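Putative regulator (Escherichia coli O6, PDB 3HFI) probably regulates transcription as a DNA-binding protein carrying a UTRA domain, a module that usually senses small-molecule effectors, though its own function is unknown. Local coordinates at residues R32-N37 / I52-R57; A41-I46 / V146-V151; P79-I84 / P93-L98. All coordinates share one frame; numbering follows the deposited sequence.

Contact 1: R32-N37 / I52-R57; sequences RIEPAN and ILYLER
The guanidinium of Arg32 lies flat on one face of the Tyr54 ring, with the two planes 12° apart; NH2 sits over the centre of the ring, and at the edge of the guanidinium, in its plane, comes the carboxylate of Glu34. This stack and cation-pi pair, CZ of Arg32 lying 4.0 Å from the centroid of the Tyr54 ring, decorates an antiparallel strand pairing at one margin of the UTRA sheet, where strand 26-35 borders strand 51-60. Arg32 is thus held in two ways: its flat face rests on the ring, while NH2 gives a straight bond of 2.8 Å to Glu34 OE1, in a salt bridge, lying in the guanidinium plane, that helps to fix its rotation. The other oxygen of Glu34 is engaged by Arg72 of strand 65-73, and the Tyr54 hydroxyl is hydrogen-bonded to Glu70, so the polar network runs over three strands.

Beneath the side chains, Arg32 with Tyr54 and Glu34 with Ile52 form hydrogen-bonded pairs, the shortest link being Tyr54 N to Arg32 O at 2.7 Å. Between them Ile33 and Leu53 make a non-hydrogen-bonded pair, and Ile33 CA approaches Ile52 O at 3.2 Å in a CA-H...O contact. The side chains of Ile33 and Leu53 emerge on the other face of the sheet from Arg32 and Tyr54, and their CD1 atoms meet there. Back on the face of the stack, Glu34 and Ile52 run side by side; chi1 of 58° sets Ile52 CG1 between its backbone N and carbonyl carbon, and CD1 beyond it lies 3.4 Å from Glu34 CG.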
ATOM      1  N   ARG A  32     -13.868   4.095  19.243  1.00 11.34           N
ATOM      2  CA  ARG A  32     -14.059   3.350  20.465  1.00 12.15           C
ATOM      3  C   ARG A  32     -12.709   3.009  21.036  1.00 11.22           C
ATOM      4  O   ARG A  32     -11.795   2.748  20.253  1.00  9.62           O
ATOM      5  CB  ARG A  32     -14.631   2.011  20.064  1.00 13.04           C
ATOM      6  CG  ARG A  32     -15.580   1.467  20.931  1.00 17.25           C
ATOM      7  CD  ARG A  32     -16.431   0.456  20.124  1.00 22.52           C
ATOM      8  NE  ARG A  32     -15.647  -0.597  19.433  1.00 22.38           N
ATOM      9  CZ  ARG A  32     -15.989  -1.105  18.238  1.00 26.49           C
ATOM     10  NH1 ARG A  32     -17.059  -0.612  17.584  1.00 23.47           N
ATOM     11  NH2 ARG A  32     -15.234  -2.062  17.657  1.00 26.67           N
ATOM     12  N   ILE A  33     -12.586   2.994  22.360  1.00 11.28           N
ATOM     13  CA  ILE A  33     -11.396   2.452  23.013  1.00 11.91           C
ATOM     14  C   ILE A  33     -11.816   1.019  23.350  1.00 12.39           C
ATOM     15  O   ILE A  33     -12.871   0.833  23.951  1.00 11.61           O
ATOM     16  CB  ILE A  33     -11.044   3.160  24.325  1.00 12.76           C
ATOM     17  CG1 ILE A  33     -10.714   4.650  24.077  1.00 14.35           C
ATOM     18  CG2 ILE A  33      -9.900   2.463  25.035  1.00 11.35           C
ATOM     19  CD1 ILE A  33      -9.750   4.817  22.989  1.00 15.29           C
ATOM     20  N   GLU A  34     -11.055   0.020  22.937  1.00 12.24           N
ATOM     21  CA  GLU A  34     -11.472  -1.323  23.283  1.00 14.41           C
ATOM     22  C   GLU A  34     -10.238  -2.156  23.661  1.00 13.22           C
ATOM     23  O   GLU A  34      -9.150  -1.842  23.213  1.00 12.24           O
ATOM     24  CB  GLU A  34     -12.183  -1.965  22.071  1.00 15.49           C
ATOM     25  CG  GLU A  34     -11.258  -2.071  20.860  1.00 19.40           C
ATOM     26  CD  GLU A  34     -11.892  -2.807  19.594  1.00 26.05           C
ATOM     27  OE1 GLU A  34     -13.133  -2.802  19.432  1.00 24.40           O
ATOM     28  OE2 GLU A  34     -11.099  -3.370  18.777  1.00 25.02           O
ATOM     29  N   PRO A  35     -10.434  -3.234  24.448  1.00 12.66           N
ATOM     30  CA  PRO A  35      -9.318  -4.124  24.726  1.00 12.23           C
ATOM     31  C   PRO A  35      -8.885  -4.830  23.449  1.00 12.32           C
ATOM     32  O   PRO A  35      -9.740  -5.285  22.694  1.00 13.75           O
ATOM     33  CB  PRO A  35      -9.861  -5.120  25.766  1.00 11.62           C
ATOM     34  CG  PRO A  35     -11.142  -4.495  26.287  1.00 15.21           C
ATOM     35  CD  PRO A  35     -11.685  -3.645  25.126  1.00 12.02           C
ATOM     36  N   ALA A  36      -7.580  -4.861  23.165  1.00 10.79           N
ATOM     37  CA  ALA A  36      -7.052  -5.628  22.020  1.00  9.44           C
ATOM     38  C   ALA A  36      -7.366  -7.111  22.172  1.00 10.52           C
ATOM     39  O   ALA A  36      -7.084  -7.718  23.227  1.00  9.47           O
ATOM     40  CB  ALA A  36      -5.606  -5.431  21.888  1.00  7.96           C
ATOM     41  N   ASN A  37      -8.005  -7.714  21.162  1.00 12.30           N
ATOM     42  CA  ASN A  37      -8.221  -9.174  21.238  1.00 14.66           C
ATOM     43  C   ASN A  37      -6.924  -9.874  20.913  1.00 13.19           C
ATOM     44  O   ASN A  37      -5.940  -9.211  20.571  1.00 12.99           O
ATOM     45  CB  ASN A  37      -9.394  -9.673  20.377  1.00 15.37           C
ATOM     46  CG  ASN A  37      -9.128  -9.588  18.890  1.00 17.92           C
ATOM     47  OD1 ASN A  37      -8.007  -9.684  18.424  1.00 15.52           O
ATOM     48  ND2 ASN A  37     -10.210  -9.407  18.131  1.00 19.75           N
ATOM     49  N   ILE A  52      -6.832  -0.269  22.995  1.00 12.92           N
ATOM     50  CA  ILE A  52      -6.430   0.330  21.751  1.00 11.35           C
ATOM     51  C   ILE A  52      -7.552   1.210  21.292  1.00 10.69           C
ATOM     52  O   ILE A  52      -8.700   1.103  21.801  1.00 11.69           O
ATOM     53  CB  ILE A  52      -6.035  -0.738  20.692  1.00 13.48           C
ATOM     54  CG1 ILE A  52      -7.181  -1.763  20.382  1.00 14.59           C
ATOM     55  CG2 ILE A  52      -4.718  -1.438  21.110  1.00 11.87           C
ATOM     56  CD1 ILE A  52      -8.254  -1.266  19.375  1.00 22.17           C
ATOM     57  N   LEU A  53      -7.247   2.112  20.362  1.00  9.95           N
ATOM     58  CA  LEU A  53      -8.269   2.955  19.712  1.00  9.86           C
ATOM     59  C   LEU A  53      -8.791   2.317  18.390  1.00  9.77           C
ATOM     60  O   LEU A  53      -8.003   1.968  17.508  1.00  9.57           O
ATOM     61  CB  LEU A  53      -7.691   4.356  19.414  1.00 10.07           C
ATOM     62  CG  LEU A  53      -8.583   5.385  18.686  1.00 11.85           C
ATOM     63  CD1 LEU A  53      -9.801   5.649  19.552  1.00  9.60           C
ATOM     64  CD2 LEU A  53      -7.775   6.668  18.393  1.00 13.48           C
ATOM     65  N   TYR A  54     -10.101   2.126  18.272  1.00  9.37           N
ATOM     66  CA  TYR A  54     -10.689   1.594  17.094  1.00  9.49           C
ATOM     67  C   TYR A  54     -11.316   2.791  16.363  1.00  9.90           C
ATOM     68  O   TYR A  54     -11.967   3.584  16.982  1.00  9.40           O
ATOM     69  CB  TYR A  54     -11.774   0.619  17.451  1.00 10.77           C
ATOM     70  CG  TYR A  54     -12.680   0.251  16.295  1.00  9.66           C
ATOM     71  CD1 TYR A  54     -12.389  -0.844  15.472  1.00 13.82           C
ATOM     72  CD2 TYR A  54     -13.837   0.956  16.048  1.00 13.53           C
ATOM     73  CE1 TYR A  54     -13.222  -1.218  14.441  1.00 12.34           C
ATOM     74  CE2 TYR A  54     -14.703   0.588  14.982  1.00 13.25           C
ATOM     75  CZ  TYR A  54     -14.374  -0.506  14.194  1.00 13.60           C
ATOM     76  OH  TYR A  54     -15.166  -0.860  13.105  1.00 15.92           O
ATOM     77  N   LEU A  55     -11.057   2.939  15.062  1.00 10.19           N
ATOM     78  CA  LEU A  55     -11.638   4.000  14.245  1.00 11.17           C
ATOM     79  C   LEU A  55     -12.250   3.362  13.032  1.00 11.98           C
ATOM     80  O   LEU A  55     -11.579   2.593  12.330  1.00 10.86           O
ATOM     81  CB  LEU A  55     -10.537   4.912  13.766  1.00 12.49           C
ATOM     82  CG  LEU A  55     -10.335   6.334  14.103  1.00 19.75           C
ATOM     83  CD1 LEU A  55     -10.548   6.638  15.615  1.00 22.65           C
ATOM     84  CD2 LEU A  55      -8.943   6.733  13.559  1.00 19.55           C
ATOM     85  N   GLU A  56     -13.495   3.697  12.740  1.00 12.40           N
ATOM     86  CA  GLU A  56     -14.111   3.272  11.495  1.00 14.80           C
ATOM     87  C   GLU A  56     -14.327   4.492  10.609  1.00 15.96           C
ATOM     88  O   GLU A  56     -14.971   5.477  11.035  1.00 14.70           O
ATOM     89  CB  GLU A  56     -15.454   2.598  11.799  1.00 15.20           C
ATOM     90  CG  GLU A  56     -16.091   1.834  10.668  1.00 17.45           C
ATOM     91  CD  GLU A  56     -17.401   1.112  11.139  1.00 24.24           C
ATOM     92  OE1 GLU A  56     -18.164   1.652  11.983  1.00 25.87           O
ATOM     93  OE2 GLU A  56     -17.658  -0.016  10.662  1.00 32.55           O
ATOM     94  N   ARG A  57     -13.809   4.408   9.387  1.00 18.03           N
ATOM     95  CA  ARG A  57     -13.738   5.539   8.459  1.00 19.47           C
ATOM     96  C   ARG A  57     -14.216   5.113   7.091  1.00 20.68           C
ATOM     97  O   ARG A  57     -13.903   4.010   6.638  1.00 19.08           O
ATOM     98  CB  ARG A  57     -12.303   6.036   8.381  1.00 19.77           C
ATOM     99  CG  ARG A  57     -11.901   6.774   9.651  1.00 22.19           C
ATOM    100  CD  ARG A  57     -10.452   6.625   9.921  1.00 23.54           C
ATOM    101  NE  ARG A  57      -9.719   7.456   9.009  1.00 22.49           N
ATOM    102  CZ  ARG A  57      -8.740   7.054   8.198  1.00 25.14           C
ATOM    103  NH1 ARG A  57      -8.287   5.799   8.133  1.00 23.77           N
ATOM    104  NH2 ARG A  57      -8.187   7.955   7.420  1.00 25.83           N
TER

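Contact 2: A41-I46 / V146-V151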
ATOM      1  N   ALA A  41      -3.771  -8.148  19.292  1.00 12.62           N
ATOM      2  CA  ALA A  41      -2.637  -7.955  20.173  1.00 13.39           C
ATOM      3  C   ALA A  41      -1.379  -8.563  19.579  1.00 13.37           C
ATOM      4  O   ALA A  41      -0.341  -7.937  19.632  1.00 14.25           O
ATOM      5  CB  ALA A  41      -2.931  -8.511  21.618  1.00 12.20           C
ATOM      6  N   GLU A  42      -1.455  -9.776  19.047  1.00 14.15           N
ATOM      7  CA  GLU A  42      -0.315 -10.427  18.327  1.00 16.37           C
ATOM      8  C   GLU A  42       0.181  -9.586  17.138  1.00 16.18           C
ATOM      9  O   GLU A  42       1.376  -9.307  16.980  1.00 16.24           O
ATOM     10  CB  GLU A  42      -0.780 -11.846  17.874  1.00 17.70           C
ATOM     11  CG  GLU A  42       0.123 -12.729  16.938  1.00 26.00           C
ATOM     12  CD  GLU A  42      -0.711 -13.913  16.245  1.00 37.18           C
ATOM     13  OE1 GLU A  42      -1.744 -14.382  16.838  1.00 42.70           O
ATOM     14  OE2 GLU A  42      -0.351 -14.368  15.106  1.00 44.57           O
ATOM     15  N   LYS A  43      -0.743  -9.101  16.312  1.00 15.90           N
ATOM     16  CA  LYS A  43      -0.317  -8.207  15.223  1.00 14.77           C
ATOM     17  C   LYS A  43       0.426  -6.984  15.724  1.00 14.35           C
ATOM     18  O   LYS A  43       1.461  -6.619  15.204  1.00 13.45           O
ATOM     19  CB  LYS A  43      -1.543  -7.754  14.471  1.00 15.64           C
ATOM     20  CG  LYS A  43      -2.276  -8.909  13.789  1.00 16.39           C
ATOM     21  CD  LYS A  43      -1.411  -9.434  12.701  1.00 21.10           C
ATOM     22  CE  LYS A  43      -2.079 -10.525  11.953  1.00 26.08           C
ATOM     23  NZ  LYS A  43      -1.205 -10.797  10.786  1.00 30.80           N
ATOM     24  N   LEU A  44      -0.117  -6.304  16.735  1.00 13.78           N
ATOM     25  CA  LEU A  44       0.485  -5.076  17.219  1.00 12.46           C
ATOM     26  C   LEU A  44       1.628  -5.310  18.219  1.00 13.09           C
ATOM     27  O   LEU A  44       2.283  -4.376  18.660  1.00 13.97           O
ATOM     28  CB  LEU A  44      -0.586  -4.217  17.846  1.00 12.74           C
ATOM     29  CG  LEU A  44      -1.577  -3.459  16.945  1.00 11.92           C
ATOM     30  CD1 LEU A  44      -2.638  -2.787  17.801  1.00  6.80           C
ATOM     31  CD2 LEU A  44      -0.852  -2.426  16.094  1.00  9.96           C
ATOM     32  N   ARG A  45       1.893  -6.560  18.559  1.00 13.77           N
ATOM     33  CA  ARG A  45       2.883  -6.912  19.577  1.00 14.95           C
ATOM     34  C   ARG A  45       2.643  -6.221  20.891  1.00 14.62           C
ATOM     35  O   ARG A  45       3.535  -5.592  21.456  1.00 15.38           O
ATOM     36  CB  ARG A  45       4.301  -6.689  19.047  1.00 16.95           C
ATOM     37  CG  ARG A  45       4.448  -7.410  17.722  1.00 20.76           C
ATOM     38  CD  ARG A  45       5.826  -7.440  17.111  1.00 26.81           C
ATOM     39  NE  ARG A  45       5.650  -7.748  15.682  1.00 33.65           N
ATOM     40  CZ  ARG A  45       6.593  -7.683  14.732  1.00 38.56           C
ATOM     41  NH1 ARG A  45       7.860  -7.335  15.030  1.00 39.17           N
ATOM     42  NH2 ARG A  45       6.256  -8.015  13.464  1.00 39.08           N
ATOM     43  N   ILE A  46       1.413  -6.332  21.380  1.00 13.62           N
ATOM     44  CA  ILE A  46       1.042  -5.798  22.687  1.00 12.61           C
ATOM     45  C   ILE A  46       0.393  -6.919  23.490  1.00 10.69           C
ATOM     46  O   ILE A  46       0.083  -7.961  22.941  1.00  9.16           O
ATOM     47  CB  ILE A  46       0.115  -4.568  22.580  1.00 11.37           C
ATOM     48  CG1 ILE A  46      -1.194  -4.906  21.877  1.00 12.27           C
ATOM     49  CG2 ILE A  46       0.836  -3.422  21.871  1.00 14.37           C
ATOM     50  CD1 ILE A  46      -2.191  -3.673  21.825  1.00  6.62           C
ATOM     51  N   VAL A 146       2.429   0.050  14.976  1.00 10.99           N
ATOM     52  CA  VAL A 146       1.623   1.106  15.583  1.00  9.29           C
ATOM     53  C   VAL A 146       0.135   0.970  15.245  1.00 11.23           C
ATOM     54  O   VAL A 146      -0.717   1.388  16.034  1.00 13.12           O
ATOM     55  CB  VAL A 146       2.102   2.507  15.238  1.00  9.61           C
ATOM     56  CG1 VAL A 146       2.050   2.814  13.715  1.00  8.72           C
ATOM     57  CG2 VAL A 146       1.265   3.564  16.033  1.00  6.22           C
ATOM     58  N   GLU A 147      -0.192   0.370  14.098  1.00 11.67           N
ATOM     59  CA  GLU A 147      -1.582   0.358  13.648  1.00 12.03           C
ATOM     60  C   GLU A 147      -1.840  -0.861  12.828  1.00 11.33           C
ATOM     61  O   GLU A 147      -0.939  -1.304  12.103  1.00 13.43           O
ATOM     62  CB  GLU A 147      -1.912   1.624  12.842  1.00 12.54           C
ATOM     63  CG  GLU A 147      -3.395   1.820  12.474  1.00 13.70           C
ATOM     64  CD  GLU A 147      -3.805   1.156  11.178  1.00 17.69           C
ATOM     65  OE1 GLU A 147      -2.971   1.072  10.244  1.00 17.41           O
ATOM     66  OE2 GLU A 147      -4.971   0.746  11.053  1.00 19.90           O
ATOM     67  N   PHE A 148      -3.049  -1.422  12.978  1.00 11.62           N
ATOM     68  CA  PHE A 148      -3.508  -2.645  12.292  1.00 12.26           C
ATOM     69  C   PHE A 148      -4.878  -2.328  11.713  1.00 13.32           C
ATOM     70  O   PHE A 148      -5.845  -2.088  12.460  1.00 14.01           O
ATOM     71  CB  PHE A 148      -3.603  -3.851  13.260  1.00 13.53           C
ATOM     72  CG  PHE A 148      -4.094  -5.098  12.612  1.00 11.41           C
ATOM     73  CD1 PHE A 148      -3.387  -5.667  11.564  1.00 15.78           C
ATOM     74  CD2 PHE A 148      -5.269  -5.692  13.010  1.00 17.37           C
ATOM     75  CE1 PHE A 148      -3.833  -6.783  10.938  1.00 13.09           C
ATOM     76  CE2 PHE A 148      -5.744  -6.848  12.351  1.00 15.64           C
ATOM     77  CZ  PHE A 148      -5.027  -7.385  11.372  1.00 14.91           C
ATOM     78  N   GLY A 149      -4.937  -2.260  10.388  1.00 13.27           N
ATOM     79  CA  GLY A 149      -6.125  -1.865   9.660  1.00 13.64           C
ATOM     80  C   GLY A 149      -6.729  -2.990   8.864  1.00 14.09           C
ATOM     81  O   GLY A 149      -6.019  -3.855   8.331  1.00 15.25           O
ATOM     82  N   ASN A 150      -8.048  -2.976   8.799  1.00 14.42           N
ATOM     83  CA  ASN A 150      -8.827  -3.850   7.951  1.00 15.71           C
ATOM     84  C   ASN A 150      -9.567  -2.974   6.974  1.00 16.41           C
ATOM     85  O   ASN A 150     -10.277  -2.047   7.406  1.00 15.04           O
ATOM     86  CB  ASN A 150      -9.863  -4.592   8.768  1.00 15.47           C
ATOM     87  CG  ASN A 150      -9.290  -5.798   9.456  1.00 18.94           C
ATOM     88  OD1 ASN A 150      -9.438  -6.894   8.971  1.00 28.89           O
ATOM     89  ND2 ASN A 150      -8.611  -5.603  10.574  1.00 18.12           N
ATOM     90  N   VAL A 151      -9.420  -3.255   5.677  1.00 17.21           N
ATOM     91  CA  VAL A 151      -9.978  -2.390   4.638  1.00 17.89           C
ATOM     92  C   VAL A 151     -10.903  -3.214   3.764  1.00 19.38           C
ATOM     93  O   VAL A 151     -10.550  -4.318   3.368  1.00 18.46           O
ATOM     94  CB  VAL A 151      -8.880  -1.746   3.794  1.00 18.26           C
ATOM     95  CG1 VAL A 151      -9.466  -0.853   2.765  1.00 16.37           C
ATOM     96  CG2 VAL A 151      -7.936  -0.940   4.687  1.00 18.18           C
TER
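Leu44 and Val146 bring the two backbones nearest, their CA atoms 6.5 Å apart, where the last turn of helix 38-44 passes the start of strand 144-153. Both backbones are irregular here. The helix closes in a Schellman motif: Arg45 takes positive phi, and Ile46 N bonds back to Ala41 O while Arg45 N bonds to Glu42 O. In the strand, Val146 and Glu147 both face Val138 of strand 130-139, a classic beta bulge. The contact therefore packs a helix end against a bulged inner strand of the antiparallel UTRA sheet, through helix side chains that pack on the strand's backbone and on the Phe148 ring.

Leu44 comes in with its CD2 methyl pressed on the peptide between the two bulge residues, 3.6 Å from Val146 C and 3.5 Å from Glu147 N. The same methyl also reaches Phe148 CB at 4.2 Å. Val146 and Glu147 turn their own side chains away from the helix; Val146 meets Ile95 of helix 91-99, and the Glu147 carboxylate is hydrogen-bonded to Asn71. Leu44 continues the apolar layer by touching Ile52.

Phe148 points toward the helix, its CG anti to the backbone N (chi1 179°), and offers a ring face to the aliphatic part of Lys43. Lys43 CB lies by Phe148 CD1 and CG, and Lys43 CD lies 4.0 Å from Phe148 CE1. The bend of the lysine chain at chi2 (-67°) places CD there. Lys43 CG makes the CH-pi contact, 4.0 Å from the Phe148 centroid, 13° off the ring normal and shifted toward the rim.

Contact 3: P79-I84 / P93-L98; sequences PGIVEI and PTIESL
A chi1 of -64° sets CG of Leu98 anti to its carbonyl carbon, and chi2 of -177° carries CD1 on to the loop backbone, 3.5 Å from Ile81 N and 3.9 Å from Ile81 CB. Ile81 answers with CG1 anti to its own backbone N, and its terminal CD1 arrives 3.7 Å from Ile95 CG1, where the two side chains cross at a slant. Leu98 and Ile95 thus receive different parts of the same isoleucine, one its root and the other its tip.

Segment 79-84 belongs to the connection leading from strand 65-73 to helix 91-99, and it folds a short 3-10 turn, 81-83, onto that helix. Gly80, with phi of 109°, adopts a conformation that calls for glycine, and CD1 of Leu98 passes 3.8 Å from its carbonyl carbon. On one flank, Pro79 O faces CB of Leu98 at 3.7 Å. On the other, Ile84 and Thr94 reach toward each other tip to tip, Ile84 CG1 to Thr94 CG2 at 3.7 Å.

Thr94 divides its roles: the methyl faces the loop, while OG1 bonds to Asn90 O one turn earlier in the chain. Farther round the helix, Pro93 packs on Lys157 of the second subunit. Because the two segments meet through carbon-rich surfaces without hydrogen bonds between them, their mutual fit probably rests on dispersion and the exclusion of water.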
ATOM      1  N   PRO A  79       0.572   9.502  22.653  1.00 28.41           N
ATOM      2  CA  PRO A  79      -0.051  10.358  23.659  1.00 28.40           C
ATOM      3  C   PRO A  79      -0.873  11.431  22.959  1.00 27.46           C
ATOM      4  O   PRO A  79      -0.311  12.191  22.145  1.00 25.86           O
ATOM      5  CB  PRO A  79       1.145  10.955  24.424  1.00 28.73           C
ATOM      6  CG  PRO A  79       2.285   9.964  24.190  1.00 29.35           C
ATOM      7  CD  PRO A  79       2.046   9.457  22.808  1.00 29.18           C
ATOM      8  N   GLY A  80      -2.202  11.390  23.216  1.00 26.40           N
ATOM      9  CA  GLY A  80      -3.150  12.433  22.780  1.00 25.17           C
ATOM     10  C   GLY A  80      -4.099  12.038  21.663  1.00 24.21           C
ATOM     11  O   GLY A  80      -5.054  12.790  21.361  1.00 23.39           O
ATOM     12  N   ILE A  81      -3.853  10.870  21.058  1.00 22.76           N
ATOM     13  CA  ILE A  81      -4.527  10.490  19.814  1.00 22.27           C
ATOM     14  C   ILE A  81      -6.028  10.306  20.041  1.00 21.43           C
ATOM     15  O   ILE A  81      -6.850  10.479  19.117  1.00 19.92           O
ATOM     16  CB  ILE A  81      -3.924   9.159  19.228  1.00 22.94           C
ATOM     17  CG1 ILE A  81      -4.491   8.845  17.828  1.00 24.69           C
ATOM     18  CG2 ILE A  81      -4.141   7.958  20.217  1.00 20.46           C
ATOM     19  CD1 ILE A  81      -3.567   9.111  16.622  1.00 23.37           C
ATOM     20  N   VAL A  82      -6.374   9.896  21.254  1.00 20.26           N
ATOM     21  CA  VAL A  82      -7.764   9.649  21.558  1.00 21.04           C
ATOM     22  C   VAL A  82      -8.565  10.968  21.537  1.00 22.45           C
ATOM     23  O   VAL A  82      -9.773  10.911  21.368  1.00 22.04           O
ATOM     24  CB  VAL A  82      -8.004   8.902  22.926  1.00 21.11           C
ATOM     25  CG1 VAL A  82      -7.341   7.536  22.906  1.00 18.15           C
ATOM     26  CG2 VAL A  82      -7.549   9.734  24.068  1.00 18.74           C
ATOM     27  N   GLU A  83      -7.902  12.125  21.660  1.00 23.52           N
ATOM     28  CA  GLU A  83      -8.597  13.405  21.709  1.00 24.78           C
ATOM     29  C   GLU A  83      -8.766  14.033  20.351  1.00 25.30           C
ATOM     30  O   GLU A  83      -9.436  15.047  20.253  1.00 25.76           O
ATOM     31  CB  GLU A  83      -7.864  14.375  22.607  1.00 25.36           C
ATOM     32  CG  GLU A  83      -7.956  14.004  24.082  1.00 28.98           C
ATOM     33  CD  GLU A  83      -6.645  14.279  24.841  1.00 34.07           C
ATOM     34  OE1 GLU A  83      -6.056  13.321  25.436  1.00 36.99           O
ATOM     35  OE2 GLU A  83      -6.207  15.457  24.833  1.00 37.10           O
ATOM     36  N   ILE A  84      -8.193  13.452  19.308  1.00 25.28           N
ATOM     37  CA  ILE A  84      -8.243  14.047  17.958  1.00 26.32           C
ATOM     38  C   ILE A  84      -9.638  13.865  17.299  1.00 27.01           C
ATOM     39  O   ILE A  84     -10.313  12.881  17.537  1.00 26.99           O
ATOM     40  CB  ILE A  84      -7.085  13.450  17.023  1.00 26.13           C
ATOM     41  CG1 ILE A  84      -5.694  13.665  17.651  1.00 25.69           C
ATOM     42  CG2 ILE A  84      -7.067  14.059  15.637  1.00 26.08           C
ATOM     43  CD1 ILE A  84      -5.362  15.095  17.960  1.00 23.89           C
ATOM     44  N   PRO A  93      -0.531  11.207   9.418  1.00 17.49           N
ATOM     45  CA  PRO A  93       0.205  12.389   9.836  1.00 17.63           C
ATOM     46  C   PRO A  93       0.081  12.657  11.307  1.00 17.87           C
ATOM     47  O   PRO A  93       1.060  13.050  11.931  1.00 17.51           O
ATOM     48  CB  PRO A  93      -0.466  13.509   9.044  1.00 18.18           C
ATOM     49  CG  PRO A  93      -0.896  12.817   7.751  1.00 18.07           C
ATOM     50  CD  PRO A  93      -1.380  11.471   8.248  1.00 18.35           C
ATOM     51  N   THR A  94      -1.103  12.411  11.878  1.00 18.13           N
ATOM     52  CA  THR A  94      -1.318  12.668  13.285  1.00 18.49           C
ATOM     53  C   THR A  94      -0.582  11.667  14.182  1.00 18.49           C
ATOM     54  O   THR A  94      -0.073  12.030  15.242  1.00 20.11           O
ATOM     55  CB  THR A  94      -2.837  12.692  13.637  1.00 19.18           C
ATOM     56  OG1 THR A  94      -3.525  13.666  12.825  1.00 22.05           O
ATOM     57  CG2 THR A  94      -3.065  13.040  15.095  1.00 15.31           C
ATOM     58  N   ILE A  95      -0.570  10.408  13.784  1.00 18.42           N
ATOM     59  CA  ILE A  95       0.203   9.359  14.453  1.00 17.27           C
ATOM     60  C   ILE A  95       1.665   9.823  14.490  1.00 17.51           C
ATOM     61  O   ILE A  95       2.295   9.809  15.544  1.00 16.81           O
ATOM     62  CB  ILE A  95      -0.022   8.003  13.722  1.00 17.47           C
ATOM     63  CG1 ILE A  95      -1.451   7.490  14.030  1.00 16.00           C
ATOM     64  CG2 ILE A  95       1.051   6.965  14.052  1.00 18.12           C
ATOM     65  CD1 ILE A  95      -1.851   6.162  13.304  1.00 14.37           C
ATOM     66  N   GLU A  96       2.160  10.334  13.359  1.00 16.75           N
ATOM     67  CA  GLU A  96       3.555  10.739  13.250  1.00 16.65           C
ATOM     68  C   GLU A  96       3.861  11.932  14.122  1.00 17.18           C
ATOM     69  O   GLU A  96       4.832  11.867  14.848  1.00 17.69           O
ATOM     70  CB  GLU A  96       3.970  10.990  11.781  1.00 16.80           C
ATOM     71  CG  GLU A  96       4.088   9.705  10.948  1.00 17.51           C
ATOM     72  CD  GLU A  96       4.759   9.937   9.625  1.00 20.99           C
ATOM     73  OE1 GLU A  96       4.676  11.080   9.143  1.00 25.80           O
ATOM     74  OE2 GLU A  96       5.435   9.036   9.074  1.00 19.38           O
ATOM     75  N   SER A  97       3.023  12.977  14.113  1.00 16.67           N
ATOM     76  CA  SER A  97       3.235  14.101  14.999  1.00 17.73           C
ATOM     77  C   SER A  97       3.241  13.769  16.467  1.00 17.69           C
ATOM     78  O   SER A  97       4.123  14.222  17.210  1.00 17.74           O
ATOM     79  CB  SER A  97       2.166  15.205  14.846  1.00 18.53           C
ATOM     80  OG  SER A  97       1.934  15.581  13.509  1.00 21.64           O
ATOM     81  N   LEU A  98       2.201  13.075  16.903  1.00 17.29           N
ATOM     82  CA  LEU A  98       2.061  12.741  18.299  1.00 17.48           C
ATOM     83  C   LEU A  98       3.126  11.768  18.806  1.00 17.37           C
ATOM     84  O   LEU A  98       3.522  11.847  19.951  1.00 18.30           O
ATOM     85  CB  LEU A  98       0.676  12.157  18.573  1.00 17.41           C
ATOM     86  CG  LEU A  98      -0.507  13.096  18.344  1.00 18.00           C
ATOM     87  CD1 LEU A  98      -1.796  12.398  18.724  1.00 19.60           C
ATOM     88  CD2 LEU A  98      -0.353  14.380  19.090  1.00 16.12           C
TER

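All three contacts lie within the UTRA domain, contacts 1 and 2 on its antiparallel sheet and contact 3 beside it. Contact 1 joins the first two strands in sheet order, and helix 38-44, which connects them in the chain, supplies contact 2, so the segments of these two alternate; their centres are 10 Å apart, with Ile52 CG2 3.4 Å from Ile46 CD1. Both segments of contact 3 fall in the chain between those of contact 2, with centres about 17 Å apart, but follow contact 1, about 14 Å away. Val82 meets Ile33, and Ile95 meets Val146. Helices 38-44 and 91-99 thus belong to opposite faces of one sheet, the Ile52 side and the Ile33/Leu53 side.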